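PDB 3OZQ: Serpin48 from Tenebrio molitor, which inhibits the serine protease SPE with high specificity, acting as a serpin of the insect innate immune system. Local coordinates for residues 177-182 against 264-269; 322-325 against 330-333. One frame throughout, in Å; residues are numbered along the deposited sequence.

Interaction 1 (177-182 against 264-269)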
loop_
_atom_site.group_PDB
_atom_site.type_symbol
_atom_site.label_atom_id
_atom_site.label_comp_id
_atom_site.label_asym_id
_atom_site.label_seq_id
_atom_site.Cartn_x
_atom_site.Cartn_y
_atom_site.Cartn_z
ATOM N N VAL A 177 12.708 -18.787 -0.898
ATOM C CA VAL A 177 13.140 -19.806 0.047
ATOM C C VAL A 177 12.184 -19.767 1.218
ATOM O O VAL A 177 12.307 -18.919 2.103
ATOM C CB VAL A 177 14.561 -19.532 0.565
ATOM C CG1 VAL A 177 15.045 -20.691 1.425
ATOM C CG2 VAL A 177 15.517 -19.271 -0.599
ATOM N N PRO A 178 11.206 -20.674 1.219
ATOM C CA PRO A 178 10.192 -20.718 2.272
ATOM C C PRO A 178 10.770 -21.121 3.630
ATOM O O PRO A 178 11.856 -21.700 3.698
ATOM C CB PRO A 178 9.214 -21.782 1.766
ATOM C CG PRO A 178 10.021 -22.630 0.824
ATOM C CD PRO A 178 10.977 -21.685 0.173
ATOM N N PHE A 179 10.053 -20.784 4.699
ATOM C CA PHE A 179 10.401 -21.234 6.044
ATOM C C PHE A 179 9.830 -22.630 6.266
ATOM O O PHE A 179 8.685 -22.904 5.882
ATOM C CB PHE A 179 9.815 -20.290 7.107
ATOM C CG PHE A 179 10.287 -18.872 6.983
ATOM C CD1 PHE A 179 11.324 -18.404 7.775
ATOM C CD2 PHE A 179 9.695 -18.004 6.062
ATOM C CE1 PHE A 179 11.769 -17.102 7.658
ATOM C CE2 PHE A 179 10.140 -16.703 5.935
ATOM C CZ PHE A 179 11.169 -16.243 6.735
ATOM N N PRO A 180 10.630 -23.521 6.885
ATOM C CA PRO A 180 10.186 -24.856 7.310
ATOM C C PRO A 180 9.283 -24.772 8.533
ATOM O O PRO A 180 9.736 -24.374 9.600
ATOM C CB PRO A 180 11.498 -25.566 7.667
ATOM C CG PRO A 180 12.451 -24.459 8.021
ATOM C CD PRO A 180 12.062 -23.290 7.147
ATOM N N PRO A 181 8.009 -25.147 8.380
ATOM C CA PRO A 181 6.986 -25.019 9.430
ATOM C C PRO A 181 7.234 -25.894 10.661
ATOM O O PRO A 181 6.681 -25.642 11.731
ATOM C CB PRO A 181 5.697 -25.454 8.725
ATOM C CG PRO A 181 6.147 -26.239 7.532
ATOM C CD PRO A 181 7.450 -25.644 7.112
ATOM N N PHE A 182 8.049 -26.923 10.508
ATOM C CA PHE A 182 8.379 -27.784 11.637
ATOM C C PHE A 182 9.115 -26.964 12.688
ATOM O O PHE A 182 8.939 -27.166 13.893
ATOM C CB PHE A 182 9.231 -28.976 11.191
ATOM C CG PHE A 182 9.665 -28.919 9.746
ATOM C CD1 PHE A 182 8.777 -28.528 8.742
ATOM C CD2 PHE A 182 10.960 -29.260 9.391
ATOM C CE1 PHE A 182 9.179 -28.476 7.421
ATOM C CE2 PHE A 182 11.367 -29.213 8.071
ATOM C CZ PHE A 182 10.475 -28.818 7.083
ATOM N N VAL A 264 23.182 -15.464 6.604
ATOM C CA VAL A 264 22.392 -14.933 7.698
ATOM C C VAL A 264 21.410 -15.961 8.200
ATOM O O VAL A 264 20.987 -16.840 7.452
ATOM C CB VAL A 264 21.630 -13.637 7.240
ATOM C CG1 VAL A 264 20.771 -13.922 6.024
ATOM C CG2 VAL A 264 20.803 -13.053 8.371
ATOM N N ASN A 265 21.069 -15.865 9.480
ATOM C CA ASN A 265 19.961 -16.619 10.038
ATOM C C ASN A 265 18.825 -15.645 10.300
ATOM O O ASN A 265 19.058 -14.526 10.745
ATOM C CB ASN A 265 20.353 -17.304 11.349
ATOM C CG ASN A 265 21.291 -18.485 11.142
ATOM O OD1 ASN A 265 21.367 -19.062 10.058
ATOM N ND2 ASN A 265 22.006 -18.850 12.193
ATOM N N VAL A 266 17.598 -16.067 10.037
ATOM C CA VAL A 266 16.469 -15.169 10.202
ATOM C C VAL A 266 15.405 -15.732 11.125
ATOM O O VAL A 266 14.997 -16.886 10.997
ATOM C CB VAL A 266 15.811 -14.825 8.849
ATOM C CG1 VAL A 266 16.875 -14.439 7.822
ATOM C CG2 VAL A 266 15.004 -16.002 8.362
ATOM N N ALA A 267 14.951 -14.901 12.049
ATOM C CA ALA A 267 13.822 -15.249 12.901
ATOM C C ALA A 267 12.729 -14.226 12.667
ATOM O O ALA A 267 12.850 -13.078 13.099
ATOM C CB ALA A 267 14.225 -15.252 14.367
ATOM N N LEU A 268 11.668 -14.652 11.989
ATOM C CA LEU A 268 10.591 -13.746 11.605
ATOM C C LEU A 268 9.288 -14.280 12.126
ATOM O O LEU A 268 8.884 -15.372 11.754
ATOM C CB LEU A 268 10.503 -13.647 10.081
ATOM C CG LEU A 268 9.444 -12.678 9.540
ATOM C CD1 LEU A 268 9.920 -11.256 9.761
ATOM C CD2 LEU A 268 9.198 -12.955 8.068
ATOM N N PRO A 269 8.615 -13.505 12.982
ATOM C CA PRO A 269 7.281 -13.864 13.458
ATOM C C PRO A 269 6.311 -13.951 12.294
ATOM O O PRO A 269 6.448 -13.217 11.298
ATOM C CB PRO A 269 6.879 -12.668 14.332
ATOM C CG PRO A 269 8.147 -11.933 14.622
ATOM C CD PRO A 269 9.046 -12.180 13.454
#
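Phe179 drives its ring against the side chains of Val266 and Leu268, and this one aromatic carries the whole contact. Its CG stands beside the backbone N and anti to the carbonyl carbon (chi1 -59°), which sends the far end of the ring at the strand. The tight point is Val266 CG2, which meets CE1 of Phe179 at 3.5 Å, coming in at the ring edge and close to its plane. Packing is slacker at Leu268, whose CD2 lies obliquely to the ring at 4.1 Å from Phe179 CZ. Both aliphatic side chains run roughly at right angles to the phenylalanine. The backbones remain well apart, with the nearest CA atoms, Phe179 and Leu268, 9.3 Å from each other. Trp175, edge-to-face with Phe179, and Met202 of strand 196-205 add to the apolar surroundings. Beyond Phe179 the loop turns to the surface, where the exposed Phe182 has Pro180 CB over one ring face, offset toward the rim. In serpin terms, the loop leaving central sheet A for sheet C is seated here on strand 260-278. With no hydrogen bond between the segments, they are joined by dispersion and by burial of apolar surface.

Interaction 2 (322-325 against 330-333)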
loop_
_atom_site.group_PDB
_atom_site.type_symbol
_atom_site.label_atom_id
_atom_site.label_comp_id
_atom_site.label_asym_id
_atom_site.label_seq_id
_atom_site.Cartn_x
_atom_site.Cartn_y
_atom_site.Cartn_z
ATOM N N SER A 322 3.247 -15.808 6.333
ATOM C CA SER A 322 3.380 -17.161 6.851
ATOM C C SER A 322 4.597 -17.872 6.252
ATOM O O SER A 322 5.446 -17.246 5.608
ATOM C CB SER A 322 2.106 -17.947 6.562
ATOM O OG SER A 322 1.964 -18.112 5.161
ATOM N N GLU A 323 4.681 -19.183 6.457
ATOM C CA GLU A 323 5.869 -19.932 6.039
ATOM C C GLU A 323 6.089 -19.998 4.521
ATOM O O GLU A 323 7.228 -19.967 4.062
ATOM C CB GLU A 323 5.872 -21.336 6.648
ATOM C CG GLU A 323 6.080 -21.342 8.152
ATOM C CD GLU A 323 4.781 -21.438 8.935
ATOM O OE1 GLU A 323 4.822 -21.950 10.075
ATOM O OE2 GLU A 323 3.722 -21.006 8.427
ATOM N N GLU A 324 5.013 -20.070 3.741
ATOM C CA GLU A 324 5.160 -20.129 2.282
ATOM C C GLU A 324 5.262 -18.763 1.607
ATOM O O GLU A 324 5.771 -18.657 0.492
ATOM C CB GLU A 324 4.040 -20.946 1.638
ATOM C CG GLU A 324 4.477 -22.349 1.201
ATOM C CD GLU A 324 5.578 -22.336 0.132
ATOM O OE1 GLU A 324 6.331 -23.333 0.041
ATOM O OE2 GLU A 324 5.689 -21.338 -0.619
ATOM N N GLY A 325 4.780 -17.723 2.275
ATOM C CA GLY A 325 4.882 -16.375 1.746
ATOM C C GLY A 325 3.785 -15.492 2.301
ATOM O O GLY A 325 3.527 -15.491 3.503
ATOM N N ALA A 330 -0.986 -23.167 3.060
ATOM C CA ALA A 330 0.015 -24.135 3.500
ATOM C C ALA A 330 0.230 -25.229 2.451
ATOM O O ALA A 330 -0.711 -25.928 2.070
ATOM C CB ALA A 330 -0.393 -24.747 4.834
ATOM N N ALA A 331 1.468 -25.374 1.983
ATOM C CA ALA A 331 1.785 -26.360 0.950
ATOM C C ALA A 331 2.378 -27.631 1.551
ATOM O O ALA A 331 1.743 -28.291 2.371
ATOM C CB ALA A 331 2.735 -25.766 -0.089
ATOM N N THR A 332 3.596 -27.958 1.124
ATOM C CA THR A 332 4.346 -29.111 1.617
ATOM C C THR A 332 5.704 -29.134 0.931
ATOM O O THR A 332 5.782 -29.361 -0.278
ATOM C CB THR A 332 3.640 -30.440 1.303
ATOM O OG1 THR A 332 2.614 -30.684 2.271
ATOM C CG2 THR A 332 4.639 -31.590 1.346
ATOM N N TYR A 333 6.774 -28.904 1.686
ATOM C CA TYR A 333 8.096 -28.813 1.073
ATOM C C TYR A 333 9.219 -29.450 1.882
ATOM O O TYR A 333 9.073 -29.714 3.076
ATOM C CB TYR A 333 8.441 -27.357 0.748
ATOM C CG TYR A 333 8.109 -26.959 -0.674
ATOM C CD1 TYR A 333 9.060 -27.067 -1.684
ATOM C CD2 TYR A 333 6.844 -26.485 -1.010
ATOM C CE1 TYR A 333 8.764 -26.708 -2.991
ATOM C CE2 TYR A 333 6.537 -26.124 -2.316
ATOM C CZ TYR A 333 7.503 -26.238 -3.302
ATOM O OH TYR A 333 7.209 -25.882 -4.602
#
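Two successive torsions carry Glu324 to Ala331 and Tyr333: chi1 lies off the staggered positions at -104°, and a bend at chi2 (-62°) turns the carboxylate toward the tyrosine. The chi1 of Tyr333 is likewise off-staggered, with its CB directed back at Glu324. CG of Glu324 rests 4.0 Å from the methyl CB of Ala331, a light aliphatic touch. Farther out, OE1 of Glu324 approaches Tyr333 obliquely, 3.4 Å from CD2 and 3.7 Å from CE2. The two side chains cross at about a right angle, and the carboxylate and ring planes are 45° apart. The segment that bears Glu324 is itself a tight turn, closed by a backbone hydrogen bond of 2.9 Å from Ser322 N to Gly325 O. Gly325 has backbone angles that would press a CB against the preceding carbonyl O, so the turn suits glycine. Trp175 bonds to the turn from outside, through its NE1 to the carbonyl O of Ser322. By sequence and position this is the hinge of the serpin reactive-centre loop, and the pairing of strand 325-326 with strand 163-174 is consistent with its partial insertion into sheet A. Ala331 and Thr332 also touch a crystal neighbour, which may influence the loop here. Between the segments there are van der Waals touches but no hydrogen bond, an association probably weak enough for the exposed hinge to move.

Interactions 1 and 2 have centres 11 Å apart and meet through their two loops. The backbone N of Phe179 probably hydrogen-bonds to the carbonyl O of Glu323 at 3.0 Å, tying the buried aromatic of 177-182 to the hinge turn of 322-325. Alongside, Pro178 CB packs 3.7 Å from Glu324 OE1, so Glu324 reaches both loops. Trp175 serves both contacts, and Glu323 forms a salt bridge with Lys270, just past segment 264-269. By the topology of the family the pair probably lies at the breach, the end of sheet A where the reactive-centre loop begins to insert. Interaction 1 supplies a buried apolar side, interaction 2 an exposed hinge leading to the unmodelled residues 337-345.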